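Local coordinates for insecticidal crystal protein Cry7Cal (Bacillus thuringiensis, PDB 5ZI1), which acts as an insecticidal toxin active against the locust Locusta migratoria manilensis, probably by binding receptors on gut cells and opening pores in their membranes, at residues Lys267-Tyr272 and Ala367-Ala372; Gly273-Glu278 and Ser436-Glu441; Pro308-Ala313 and Ser395-Ser400; Phe312-Gly317 and Thr442-Ile447; Ile360-Lys365 and Ser401-Thr406. One frame throughout, in Å; residues are numbered along the deposited sequence.

Interaction 1. Residues Lys267-Tyr272 and Ala367-Ala372; sequences KYPDWY and ATWYQA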
# COMPACT_ATOMS: atom_id res chain seq x y z
N LYS A 267 -2.95 25.06 -30.02
CA LYS A 267 -1.50 25.08 -29.86
C LYS A 267 -1.06 24.44 -28.55
O LYS A 267 0.03 23.87 -28.47
CB LYS A 267 -1.00 26.52 -29.94
CG LYS A 267 0.49 26.66 -29.99
CD LYS A 267 0.88 27.93 -30.74
CE LYS A 267 2.09 28.56 -30.10
NZ LYS A 267 2.41 29.93 -30.66
N TYR A 268 -1.89 24.52 -27.52
CA TYR A 268 -1.58 23.95 -26.21
C TYR A 268 -2.57 22.84 -25.87
O TYR A 268 -3.36 22.96 -24.93
CB TYR A 268 -1.60 25.06 -25.17
CG TYR A 268 -0.67 26.21 -25.52
CD1 TYR A 268 0.70 26.05 -25.48
CD2 TYR A 268 -1.18 27.46 -25.91
CE1 TYR A 268 1.56 27.08 -25.80
CE2 TYR A 268 -0.33 28.50 -26.23
CZ TYR A 268 1.04 28.31 -26.17
OH TYR A 268 1.90 29.33 -26.49
N PRO A 269 -2.59 21.75 -26.63
CA PRO A 269 -3.58 20.69 -26.35
C PRO A 269 -3.22 19.90 -25.10
O PRO A 269 -2.10 19.97 -24.58
CB PRO A 269 -3.52 19.81 -27.61
CG PRO A 269 -2.11 19.96 -28.09
CD PRO A 269 -1.64 21.35 -27.69
N ASP A 270 -4.21 19.17 -24.60
CA ASP A 270 -3.95 18.13 -23.60
C ASP A 270 -2.97 17.10 -24.16
O ASP A 270 -3.00 16.75 -25.34
CB ASP A 270 -5.24 17.43 -23.19
CG ASP A 270 -6.16 18.33 -22.38
OD1 ASP A 270 -5.74 19.43 -22.00
OD2 ASP A 270 -7.31 17.91 -22.12
N TRP A 271 -2.11 16.58 -23.28
CA TRP A 271 -1.12 15.62 -23.73
C TRP A 271 -1.74 14.29 -24.18
O TRP A 271 -1.08 13.56 -24.93
CB TRP A 271 -0.08 15.38 -22.62
CG TRP A 271 -0.63 14.67 -21.39
CD1 TRP A 271 -1.06 15.26 -20.23
CD2 TRP A 271 -0.83 13.26 -21.21
NE1 TRP A 271 -1.51 14.31 -19.35
CE2 TRP A 271 -1.38 13.07 -19.93
CE3 TRP A 271 -0.59 12.14 -22.02
CZ2 TRP A 271 -1.68 11.80 -19.42
CZ3 TRP A 271 -0.89 10.87 -21.51
CH2 TRP A 271 -1.43 10.72 -20.23
N TYR A 272 -2.99 13.98 -23.78
CA TYR A 272 -3.53 12.62 -23.99
C TYR A 272 -3.40 12.16 -25.44
O TYR A 272 -2.93 11.04 -25.70
CB TYR A 272 -4.99 12.54 -23.55
CG TYR A 272 -5.28 13.05 -22.17
CD1 TYR A 272 -4.64 12.52 -21.06
CD2 TYR A 272 -6.23 14.06 -21.97
CE1 TYR A 272 -4.92 12.99 -19.79
CE2 TYR A 272 -6.51 14.54 -20.70
CZ TYR A 272 -5.86 14.00 -19.62
OH TYR A 272 -6.13 14.47 -18.36
N ALA A 367 4.42 22.62 -36.04
CA ALA A 367 4.87 21.68 -37.06
C ALA A 367 5.10 20.31 -36.46
O ALA A 367 4.96 19.30 -37.15
CB ALA A 367 6.14 22.18 -37.74
N THR A 368 5.46 20.26 -35.17
CA THR A 368 5.57 19.03 -34.41
C THR A 368 4.97 19.28 -33.03
O THR A 368 4.53 20.39 -32.72
CB THR A 368 7.03 18.55 -34.30
OG1 THR A 368 7.05 17.26 -33.70
CG2 THR A 368 7.86 19.52 -33.47
N TRP A 369 4.94 18.24 -32.20
CA TRP A 369 4.19 18.26 -30.95
C TRP A 369 5.17 18.01 -29.80
O TRP A 369 5.66 16.89 -29.62
CB TRP A 369 3.07 17.22 -31.00
CG TRP A 369 2.03 17.34 -29.94
CD1 TRP A 369 2.06 18.17 -28.86
CD2 TRP A 369 0.80 16.61 -29.86
NE1 TRP A 369 0.92 18.00 -28.11
CE2 TRP A 369 0.13 17.04 -28.70
CE3 TRP A 369 0.19 15.63 -30.66
CZ2 TRP A 369 -1.11 16.52 -28.31
CZ3 TRP A 369 -1.05 15.13 -30.28
CH2 TRP A 369 -1.68 15.58 -29.12
N TYR A 370 5.48 19.07 -29.05
CA TYR A 370 6.43 19.02 -27.95
C TYR A 370 5.72 18.87 -26.62
O TYR A 370 4.64 19.42 -26.40
CB TYR A 370 7.30 20.29 -27.91
CG TYR A 370 8.25 20.44 -29.07
CD1 TYR A 370 9.28 19.53 -29.27
CD2 TYR A 370 8.14 21.52 -29.96
CE1 TYR A 370 10.16 19.66 -30.33
CE2 TYR A 370 9.01 21.66 -31.01
CZ TYR A 370 10.03 20.74 -31.19
OH TYR A 370 10.91 20.87 -32.24
N GLN A 371 6.34 18.13 -25.70
CA GLN A 371 5.88 18.06 -24.32
C GLN A 371 7.03 18.52 -23.44
O GLN A 371 8.17 18.10 -23.64
CB GLN A 371 5.43 16.64 -23.94
CG GLN A 371 4.70 15.93 -25.03
CD GLN A 371 3.25 16.37 -25.17
OE1 GLN A 371 2.66 16.99 -24.27
NE2 GLN A 371 2.66 16.03 -26.30
N ALA A 372 6.73 19.38 -22.47
CA ALA A 372 7.78 20.08 -21.75
C ALA A 372 7.52 20.03 -20.26
O ALA A 372 6.41 20.31 -19.80
CB ALA A 372 7.90 21.54 -22.24
O HOH W 1 0.09 18.40 -25.20
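Pro269 slides past the indole of Trp369 with CG leading, 3.6 Å from Trp369 CZ2 on the benzo part and about as far from NE1. The two side chains run in opposite directions, and the proline carbon meets the ring at an oblique angle. Next along the chain, the carbonyl oxygen Asp270 O lies in the indole plane at its edge, 3.5 Å from Trp369 CZ2. Trp369 carries CG anti to its backbone N (chi1 -166°), and CZ2 of the benzo part is the indole atom that meets both Pro269 and Asp270.

A water binds three groups of the contact. It donates to Pro269 O at 2.8 Å and to Gln371 OE1 at 3.1 Å, and it accepts the indole N-H from Trp369 NE1 at 3.1 Å. Gln371 is bent at chi2 (-78°), which sets CD; NE2 lies 3.2 Å above the indole plane of Trp369, offset toward the rim. Gln371 OE1 also lies 3.6 Å from Trp271 CB.

In the second shell, Ser444 bonds to the backbone of Trp369 and Gln371, while Ala274 packs on the Gln371 side chain. On the loop, the Asp270 carboxylate accepts a bond from the backbone N of Gly262.

The loop is thus joined to this strand of the central domain by van der Waals contact, including a carbonyl oxygen at the indole edge, and one water. Trp369 NE1 and Gln371 NE2 are both donors and cannot bond each other; the water oxygen takes the indole N-H, and its two hydrogens satisfy the carbonyl groups of Pro269 and Gln371.

Interaction 2. Residues Gly273-Glu278 and Ser436-Glu441; sequences GAASSE and SEIFKE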
# COMPACT_ATOMS: atom_id res chain seq x y z
N GLY A 273 -3.80 13.00 -26.40
CA GLY A 273 -3.73 12.63 -27.80
C GLY A 273 -2.34 12.25 -28.27
O GLY A 273 -2.21 11.54 -29.28
N ALA A 274 -1.29 12.68 -27.56
CA ALA A 274 0.08 12.34 -27.93
C ALA A 274 0.53 10.99 -27.40
O ALA A 274 1.52 10.43 -27.91
CB ALA A 274 1.04 13.43 -27.45
N ALA A 275 -0.15 10.43 -26.40
CA ALA A 275 0.22 9.11 -25.89
C ALA A 275 -0.07 8.02 -26.92
O ALA A 275 -0.82 8.21 -27.88
CB ALA A 275 -0.53 8.80 -24.60
N SER A 276 0.55 6.86 -26.70
CA SER A 276 0.31 5.67 -27.51
C SER A 276 -1.18 5.38 -27.63
O SER A 276 -1.98 5.72 -26.75
CB SER A 276 0.99 4.44 -26.90
OG SER A 276 0.68 3.29 -27.66
N SER A 277 -1.56 4.74 -28.73
CA SER A 277 -2.94 4.30 -28.90
C SER A 277 -3.17 2.92 -28.30
O SER A 277 -4.32 2.46 -28.26
CB SER A 277 -3.32 4.31 -30.39
OG SER A 277 -2.50 3.43 -31.14
N GLU A 278 -2.12 2.27 -27.81
CA GLU A 278 -2.23 0.96 -27.19
C GLU A 278 -2.08 1.09 -25.68
O GLU A 278 -1.13 1.71 -25.18
CB GLU A 278 -1.20 -0.01 -27.78
CG GLU A 278 -1.08 0.12 -29.30
CD GLU A 278 -2.28 -0.48 -30.03
OE1 GLU A 278 -3.00 -1.33 -29.44
OE2 GLU A 278 -2.56 -0.10 -31.19
N SER A 436 9.04 7.32 -14.14
CA SER A 436 8.86 6.65 -15.41
C SER A 436 8.43 7.70 -16.44
O SER A 436 8.60 8.90 -16.23
CB SER A 436 7.84 5.52 -15.27
OG SER A 436 6.60 6.05 -14.84
N GLU A 437 7.85 7.26 -17.55
CA GLU A 437 7.35 8.19 -18.53
C GLU A 437 6.16 7.57 -19.24
O GLU A 437 5.87 6.37 -19.11
CB GLU A 437 8.43 8.56 -19.54
CG GLU A 437 8.77 7.43 -20.44
CD GLU A 437 10.03 7.65 -21.22
OE1 GLU A 437 10.28 6.86 -22.16
OE2 GLU A 437 10.79 8.59 -20.89
N ILE A 438 5.47 8.42 -20.00
CA ILE A 438 4.37 8.03 -20.86
C ILE A 438 4.93 7.63 -22.21
O ILE A 438 5.67 8.40 -22.84
CB ILE A 438 3.37 9.19 -21.01
CG1 ILE A 438 2.59 9.39 -19.72
CG2 ILE A 438 2.43 8.93 -22.15
CD1 ILE A 438 1.73 8.15 -19.33
N PHE A 439 4.57 6.42 -22.66
CA PHE A 439 4.90 5.97 -24.01
C PHE A 439 4.21 6.87 -25.03
O PHE A 439 2.98 6.89 -25.13
CB PHE A 439 4.44 4.52 -24.19
CG PHE A 439 5.07 3.83 -25.36
CD1 PHE A 439 4.89 4.30 -26.65
CD2 PHE A 439 5.85 2.69 -25.17
CE1 PHE A 439 5.48 3.68 -27.74
CE2 PHE A 439 6.44 2.04 -26.25
CZ PHE A 439 6.26 2.53 -27.54
N LYS A 440 4.99 7.60 -25.80
CA LYS A 440 4.44 8.59 -26.71
C LYS A 440 4.26 8.00 -28.10
O LYS A 440 5.09 7.20 -28.56
CB LYS A 440 5.33 9.84 -26.75
CG LYS A 440 4.64 11.13 -26.29
CD LYS A 440 5.59 12.21 -25.75
CE LYS A 440 6.77 12.43 -26.67
NZ LYS A 440 7.89 11.49 -26.34
N GLU A 441 3.17 8.38 -28.76
CA GLU A 441 2.90 7.97 -30.13
C GLU A 441 3.49 8.94 -31.14
O GLU A 441 3.83 8.52 -32.26
CB GLU A 441 1.39 7.86 -30.37
CG GLU A 441 0.98 7.36 -31.75
CD GLU A 441 -0.53 7.06 -31.83
OE1 GLU A 441 -0.94 6.15 -32.59
OE2 GLU A 441 -1.32 7.74 -31.13
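Glu441 brings its carboxylate up to a backbone carbonyl: Glu441 OE2 and Ala275 O, both acceptors, lie 3.3 Å apart. Nothing in that pair attracts, and the carboxylate of Glu278 on the same loop would probably add mild repulsion. The approach follows from the shape of the side chain, with CG anti to the backbone N (chi1 -176°) and an extended chain beyond CG that takes the carboxylate to Ala275 O and Ser277. At its end OE1 accepts a weak hydrogen bond from Ser277 OG at 3.5 Å.

The firm links are made by the backbones. Glu441 N donates to Ala274 O at 2.8 Å, and Ser276 N donates to Phe439 O at 2.9 Å. These two bonds flank Ala275 and Lys440, which form a single beta bridge between two loops.

Side-chain carbons fill in around the bridge. Ala275 CB makes an apolar contact with Ile438 CG2 at 3.8 Å, Lys440 CG lies 3.6 Å from the carbonyl oxygen Ala274 O, and Ser276 CB meets the Phe439 ring obliquely at CD1, 3.9 Å away. Trp271 and Ile282 also cover Ile438, so the alanine methyl joins a small hydrophobic cluster.

Ser276 directs OG, anti to its own N, toward the chain ahead, where it accepts from Glu278 N at 3.0 Å. This bond closes an ST turn just before helix 279-286, with Glu278 at the N-cap position. The whole is an isolated beta bridge followed by a turn into a helix, tying the loop before that helix to the chain leaving strand 430-437 in the middle domain of the toxin.

Interaction 3. Residues Pro308-Ala313 and Ser395-Ser400; sequences PNDRFA and SNNIPS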
# COMPACT_ATOMS: atom_id res chain seq x y z
N PRO A 308 9.99 26.55 -31.67
CA PRO A 308 9.02 26.48 -32.78
C PRO A 308 8.33 27.81 -33.00
O PRO A 308 7.87 28.13 -34.10
CB PRO A 308 8.01 25.42 -32.30
CG PRO A 308 8.12 25.44 -30.83
CD PRO A 308 9.57 25.70 -30.54
N ASN A 309 8.18 28.55 -31.90
CA ASN A 309 7.65 29.91 -31.85
C ASN A 309 7.91 30.43 -30.45
O ASN A 309 8.81 31.24 -30.24
CB ASN A 309 6.17 29.98 -32.20
CG ASN A 309 5.41 28.73 -31.76
OD1 ASN A 309 5.03 28.61 -30.59
ND2 ASN A 309 5.09 27.86 -32.71
N ASP A 310 7.17 29.92 -29.46
CA ASP A 310 7.68 29.97 -28.11
C ASP A 310 9.04 29.27 -28.08
O ASP A 310 9.40 28.52 -28.99
CB ASP A 310 6.77 29.23 -27.13
CG ASP A 310 5.31 29.59 -27.32
OD1 ASP A 310 4.95 30.79 -27.33
OD2 ASP A 310 4.50 28.63 -27.41
N ARG A 311 9.78 29.50 -27.00
CA ARG A 311 11.05 28.81 -26.78
C ARG A 311 11.04 28.23 -25.37
O ARG A 311 10.57 28.88 -24.44
CB ARG A 311 12.26 29.75 -27.04
CG ARG A 311 13.51 29.51 -26.17
CD ARG A 311 14.72 30.37 -26.68
NE ARG A 311 15.29 29.81 -27.92
CZ ARG A 311 16.49 29.24 -28.01
NH1 ARG A 311 17.27 29.17 -26.94
NH2 ARG A 311 16.92 28.75 -29.18
N PHE A 312 11.51 26.99 -25.22
CA PHE A 312 11.34 26.25 -23.98
C PHE A 312 12.12 24.95 -24.04
O PHE A 312 12.29 24.37 -25.12
CB PHE A 312 9.87 25.92 -23.70
CG PHE A 312 9.21 25.22 -24.84
CD1 PHE A 312 9.27 23.83 -24.96
CD2 PHE A 312 8.55 25.96 -25.82
CE1 PHE A 312 8.67 23.19 -26.02
CE2 PHE A 312 7.93 25.32 -26.89
CZ PHE A 312 8.00 23.92 -26.99
N ALA A 313 12.57 24.49 -22.88
CA ALA A 313 13.28 23.23 -22.80
C ALA A 313 12.28 22.07 -22.75
O ALA A 313 11.14 22.22 -22.31
CB ALA A 313 14.19 23.21 -21.59
N SER A 395 14.73 27.02 -19.56
CA SER A 395 14.14 28.12 -20.32
C SER A 395 12.70 27.80 -20.67
O SER A 395 12.34 26.65 -20.92
CB SER A 395 14.92 28.39 -21.60
OG SER A 395 14.26 27.76 -22.68
N ASN A 396 11.87 28.83 -20.66
CA ASN A 396 10.45 28.70 -20.95
C ASN A 396 9.84 30.09 -21.03
O ASN A 396 9.74 30.80 -20.02
CB ASN A 396 9.76 27.84 -19.89
CG ASN A 396 8.27 27.82 -20.03
OD1 ASN A 396 7.73 28.11 -21.10
ND2 ASN A 396 7.58 27.49 -18.94
N ASN A 397 9.44 30.51 -22.23
CA ASN A 397 8.76 31.79 -22.40
C ASN A 397 7.31 31.61 -22.79
O ASN A 397 6.69 32.54 -23.32
CB ASN A 397 9.50 32.67 -23.41
CG ASN A 397 9.43 32.14 -24.85
OD1 ASN A 397 8.66 31.21 -25.18
ND2 ASN A 397 10.23 32.74 -25.71
N ILE A 398 6.75 30.41 -22.57
CA ILE A 398 5.31 30.23 -22.77
C ILE A 398 4.57 30.99 -21.69
O ILE A 398 4.96 30.91 -20.51
CB ILE A 398 4.94 28.74 -22.75
CG1 ILE A 398 5.76 27.96 -23.77
CG2 ILE A 398 3.48 28.56 -23.08
CD1 ILE A 398 5.83 26.49 -23.45
N PRO A 399 3.54 31.77 -22.02
CA PRO A 399 2.78 32.49 -20.99
C PRO A 399 2.30 31.53 -19.91
O PRO A 399 1.88 30.40 -20.19
CB PRO A 399 1.62 33.11 -21.76
CG PRO A 399 2.07 33.18 -23.17
CD PRO A 399 3.01 32.03 -23.37
N SER A 400 2.36 32.01 -18.66
CA SER A 400 2.08 31.16 -17.51
C SER A 400 0.68 30.56 -17.57
O SER A 400 0.47 29.44 -17.10
CB SER A 400 2.24 31.97 -16.23
OG SER A 400 3.59 32.37 -16.11
O HOH W 2 9.67 33.06 -28.60
O HOH W 3 5.82 33.30 -25.89
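Asn397 turns its amide toward the Arg311 backbone, with CG between its own backbone N and carbonyl carbon (chi1 68°). Asn397 OD1 accepts from Arg311 N at 2.7 Å; the bond is nearly straight at the hydrogen, although the donor is tilted 35° from the amide plane. The main chain answers in reverse: Asn397 N gives a 3.0 Å bond to Arg311 O. The other end of the amide, ND2, donates to a water that in turn donates to Asn309 O.

Ile398 serves two neighbours with different atoms. Its CG1 meets Asp310 CB at 3.7 Å, the two side chains at about a right angle, while CD1 presses obliquely on Phe312 CD2 at 3.6 Å. The Asp310 carboxylate uses OD2 for Tyr268 OH, and a second water links its OD1, at 3.0 Å, to Asn397 O. Asn396 OD1 accepts from Ile398 N at 2.9 Å, an Asx turn that shapes the loop.

Ala313 N donates to Ser395 O at 2.9 Å; with the Asn397 N to Arg311 O bond it brackets a single beta bridge between Phe312 and Asn396. The contact thus fastens the start of strand 312-324 to the loop joining strands 387-393 and 404-407, with Phe312 also packed on Val306 of strand 294-306 and Ala372 of strand 369-382.

Interaction 4. Residues Phe312-Gly317 and Thr442-Ile447; sequences FAIWTG and TGSGTI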
# COMPACT_ATOMS: atom_id res chain seq x y z
N PHE A 312 11.51 26.99 -25.22
CA PHE A 312 11.34 26.25 -23.98
C PHE A 312 12.12 24.95 -24.04
O PHE A 312 12.29 24.37 -25.12
CB PHE A 312 9.87 25.92 -23.70
CG PHE A 312 9.21 25.22 -24.84
CD1 PHE A 312 9.27 23.83 -24.96
CD2 PHE A 312 8.55 25.96 -25.82
CE1 PHE A 312 8.67 23.19 -26.02
CE2 PHE A 312 7.93 25.32 -26.89
CZ PHE A 312 8.00 23.92 -26.99
N ALA A 313 12.57 24.49 -22.88
CA ALA A 313 13.28 23.23 -22.80
C ALA A 313 12.28 22.07 -22.75
O ALA A 313 11.14 22.22 -22.31
CB ALA A 313 14.19 23.21 -21.59
N ILE A 314 12.73 20.91 -23.26
CA ILE A 314 12.03 19.63 -23.19
C ILE A 314 13.07 18.59 -22.80
O ILE A 314 14.24 18.68 -23.19
CB ILE A 314 11.36 19.22 -24.52
CG1 ILE A 314 12.43 19.01 -25.60
CG2 ILE A 314 10.31 20.24 -24.97
CD1 ILE A 314 11.91 18.44 -26.90
N TRP A 315 12.64 17.57 -22.05
CA TRP A 315 13.57 16.52 -21.68
C TRP A 315 13.92 15.70 -22.91
O TRP A 315 13.05 15.37 -23.71
CB TRP A 315 13.01 15.57 -20.61
CG TRP A 315 12.59 16.18 -19.32
CD1 TRP A 315 12.41 17.50 -19.07
CD2 TRP A 315 12.29 15.49 -18.11
NE1 TRP A 315 12.01 17.68 -17.77
CE2 TRP A 315 11.94 16.46 -17.15
CE3 TRP A 315 12.31 14.15 -17.73
CZ2 TRP A 315 11.59 16.13 -15.85
CZ3 TRP A 315 11.96 13.82 -16.44
CH2 TRP A 315 11.61 14.81 -15.51
N THR A 316 15.20 15.36 -23.06
CA THR A 316 15.60 14.37 -24.05
C THR A 316 15.67 12.97 -23.45
O THR A 316 15.52 11.97 -24.18
CB THR A 316 16.96 14.75 -24.63
OG1 THR A 316 17.95 14.64 -23.60
CG2 THR A 316 16.95 16.21 -25.15
N GLY A 317 15.92 12.87 -22.15
CA GLY A 317 16.02 11.58 -21.49
C GLY A 317 16.15 11.81 -20.00
O GLY A 317 16.25 12.95 -19.53
N THR A 442 3.64 10.21 -30.77
CA THR A 442 4.16 11.20 -31.70
C THR A 442 4.93 12.29 -30.96
O THR A 442 4.74 12.52 -29.76
CB THR A 442 3.02 11.82 -32.51
OG1 THR A 442 3.55 12.41 -33.70
CG2 THR A 442 2.31 12.88 -31.70
N GLY A 443 5.81 12.98 -31.70
CA GLY A 443 6.45 14.15 -31.15
C GLY A 443 7.72 13.93 -30.35
O GLY A 443 8.47 12.98 -30.59
N SER A 444 7.94 14.81 -29.38
CA SER A 444 9.23 14.98 -28.71
C SER A 444 8.97 15.51 -27.32
O SER A 444 7.96 16.19 -27.08
CB SER A 444 10.14 15.96 -29.46
OG SER A 444 11.36 15.36 -29.87
N GLY A 445 9.90 15.23 -26.40
CA GLY A 445 9.80 15.67 -25.02
C GLY A 445 9.27 14.58 -24.10
O GLY A 445 8.37 13.83 -24.49
N THR A 446 9.80 14.47 -22.88
CA THR A 446 9.37 13.45 -21.93
C THR A 446 8.13 13.91 -21.17
O THR A 446 8.12 15.01 -20.59
CB THR A 446 10.49 13.14 -20.93
OG1 THR A 446 11.66 12.66 -21.61
CG2 THR A 446 10.03 12.12 -19.91
N ILE A 447 7.10 13.07 -21.15
CA ILE A 447 6.03 13.20 -20.16
C ILE A 447 6.36 12.28 -18.99
O ILE A 447 6.11 11.07 -19.07
CB ILE A 447 4.66 12.85 -20.75
CG1 ILE A 447 4.34 13.73 -21.96
CG2 ILE A 447 3.57 13.03 -19.72
CD1 ILE A 447 3.03 13.36 -22.60
O HOH W 4 9.75 17.30 -21.65
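Thr446 lies against the root of the Trp315 side chain rather than against the far end of the indole. Its OG1 comes within 3.4 Å of Trp315 CB and its CB within 3.5 Å of the same atom, while the methyl CG2 reaches the ring obliquely at CE3, 3.8 Å away. The threonine torsion sorts the two branches: OG1 is anti to the carbonyl carbon (chi1 -60°) and CG2 is anti to the backbone N, which puts the hydroxyl beside Trp315 CB and the methyl near CE3. In Trp315, CG is likewise anti to the carbonyl carbon (chi1 -59°); the indole N-H is bonded elsewhere, from NE1 to Val373 O.

Ile314 holds CG1 between its backbone N and carbonyl carbon (chi1 64°), and from there the chain extends to place CD1 beside the loop, 3.8 Å from Gly445 N and 4.0 Å from Ser444 CB. Gly445 has no side chain to stand between the loop and Ile314, and its CA lies 3.9 Å from Ile314 CB; a CB here would be tight against that atom. The same CA gives a CA-H...O contact to Trp315 O at 3.5 Å.

A water joins the strand to the loop, accepting from Trp315 N at 2.9 Å and donating to Thr446 O. Just beyond, Thr316 and Gly317 both face Arg302 in a classic beta bulge.

Chemically, the loop before strand 448-454 adheres to strand 312-324 by van der Waals contact and a weak CA-H...O interaction, with the water bridging one backbone N-H and one carbonyl that do not bond each other directly.

Interaction 5. Residues Ile360-Lys365 and Ser401-Thr406; sequences IAAANK and SKCKST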
# COMPACT_ATOMS: atom_id res chain seq x y z
N ILE A 360 6.21 22.30 -13.40
CA ILE A 360 5.55 23.07 -14.45
C ILE A 360 5.47 22.18 -15.68
O ILE A 360 6.49 21.67 -16.15
CB ILE A 360 6.29 24.38 -14.81
CG1 ILE A 360 6.52 25.27 -13.59
CG2 ILE A 360 5.47 25.19 -15.87
CD1 ILE A 360 5.26 25.94 -13.09
N ALA A 361 4.26 22.00 -16.20
CA ALA A 361 4.06 21.27 -17.45
C ALA A 361 3.69 22.26 -18.55
O ALA A 361 2.99 23.24 -18.31
CB ALA A 361 2.97 20.20 -17.29
N ALA A 362 4.19 21.99 -19.76
CA ALA A 362 3.90 22.79 -20.93
C ALA A 362 3.89 21.87 -22.14
O ALA A 362 4.35 20.72 -22.08
CB ALA A 362 4.92 23.93 -21.10
N ALA A 363 3.38 22.41 -23.25
CA ALA A 363 3.36 21.71 -24.53
C ALA A 363 3.23 22.74 -25.65
O ALA A 363 2.71 23.83 -25.46
CB ALA A 363 2.22 20.70 -24.63
N ASN A 364 3.66 22.34 -26.84
CA ASN A 364 3.47 23.17 -28.02
C ASN A 364 3.23 22.26 -29.21
O ASN A 364 4.05 21.38 -29.49
CB ASN A 364 4.68 24.05 -28.28
CG ASN A 364 4.48 24.94 -29.47
OD1 ASN A 364 4.77 24.57 -30.61
ND2 ASN A 364 3.94 26.12 -29.22
N LYS A 365 2.12 22.48 -29.92
CA LYS A 365 1.80 21.72 -31.13
C LYS A 365 1.74 22.68 -32.31
O LYS A 365 0.82 23.50 -32.40
CB LYS A 365 0.50 20.95 -30.97
CG LYS A 365 0.25 19.97 -32.11
CD LYS A 365 -1.03 19.18 -31.86
CE LYS A 365 -1.17 18.01 -32.82
NZ LYS A 365 -1.51 18.44 -34.20
N SER A 401 -0.28 31.30 -18.13
CA SER A 401 -1.64 30.81 -18.23
C SER A 401 -1.79 29.72 -19.28
O SER A 401 -2.86 29.13 -19.39
CB SER A 401 -2.60 31.96 -18.55
OG SER A 401 -2.46 32.38 -19.90
N LYS A 402 -0.74 29.44 -20.05
CA LYS A 402 -0.73 28.34 -20.99
C LYS A 402 0.04 27.14 -20.46
O LYS A 402 0.29 26.18 -21.21
CB LYS A 402 -0.14 28.79 -22.34
CG LYS A 402 -0.80 30.04 -22.93
CD LYS A 402 -2.32 29.89 -23.10
CE LYS A 402 -2.88 31.02 -23.98
NZ LYS A 402 -4.17 31.56 -23.45
N CYS A 403 0.46 27.18 -19.21
CA CYS A 403 1.21 26.11 -18.56
C CYS A 403 0.37 25.56 -17.43
O CYS A 403 -0.62 26.15 -17.01
CB CYS A 403 2.57 26.61 -18.05
SG CYS A 403 3.58 27.35 -19.35
N LYS A 404 0.78 24.39 -16.92
CA LYS A 404 0.10 23.79 -15.79
C LYS A 404 1.11 23.53 -14.70
O LYS A 404 2.11 22.83 -14.92
CB LYS A 404 -0.62 22.50 -16.19
CG LYS A 404 -1.24 21.80 -15.00
CD LYS A 404 -1.95 20.55 -15.40
CE LYS A 404 -2.70 19.96 -14.21
NZ LYS A 404 -1.79 19.21 -13.29
N SER A 405 0.88 24.12 -13.54
CA SER A 405 1.68 23.84 -12.37
C SER A 405 0.96 22.81 -11.51
O SER A 405 -0.28 22.78 -11.46
CB SER A 405 1.95 25.11 -11.58
OG SER A 405 0.73 25.66 -11.13
N THR A 406 1.73 21.96 -10.84
CA THR A 406 1.18 20.87 -10.05
C THR A 406 2.01 20.67 -8.79
O THR A 406 3.25 20.75 -8.85
CB THR A 406 1.15 19.56 -10.84
OG1 THR A 406 0.52 19.80 -12.11
CG2 THR A 406 0.39 18.42 -10.07
O HOH W 5 2.28 25.23 -22.90
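Ile360 touches the facing chain with two branches. With CG1 anti to the carbonyl carbon (chi1 -55°) and a further bend at chi2, CD1 comes to Ser405 CB at 3.7 Å, while CG2 meets Cys403 CB at 3.9 Å. Ile360 and Ser405 form an antiparallel non-hydrogen-bonded pair, and their side chains share one face of the sheet.

Ala361 follows in an antiparallel hydrogen-bonded pair with Lys404. Ala361 N donates to Lys404 O at a short 2.6 Å, and Lys404 N donates to Ala361 O at 2.9 Å. On the face opposite Ile360 the two CB atoms, of Ala361 and Lys404, stand 4.4 Å apart. Lys404 then leads its amino group away from strand 352-365 to Thr406 OG1 on its own strand.

The pairing stops after Ala361 and Lys404, where the partner chain diverges; Ala362 still keeps an apolar contact, its CB 4.1 Å from Cys403 SG. At Ala363 a water spans the wider gap, accepting from Ala363 N at 3.0 Å and donating to Lys402 O at 2.8 Å. The Lys402 side chain runs elsewhere, to a salt bridge with Glu265.

Strand 404-407 is an outer strand of this four-stranded antiparallel sheet. Strand 352-365 lies between it and strand 369-382: on its other edge backbone hydrogen bonds join Ala362 to Ala372 and Asn364 to Tyr370, while farther along another backbone bond joins Lys365 to Lys267 of the loop before helix 279-286.

Overall arrangement
All five contacts lie in the middle domain, the three-sheet beta prism of the delta endotoxins. From the N terminus, the loop before helix 279-286 opens two closures: interaction 1 to strand 369-382, and interaction 2 to the chain leaving strand 430-437. These cross. Interactions 3 and 4 start from overlapping segments at the beginning of strand 312-324, and run to residues 395-400 and 442-447; both cross interaction 1. Interaction 3 nests inside interaction 2, whereas interaction 4 crosses it. Interaction 5 nests inside interactions 2 and 4 but crosses interactions 1 and 3. Together they tie loops to strands, loop to loop in interaction 2, and, in interaction 5, an outer strand to its sheet.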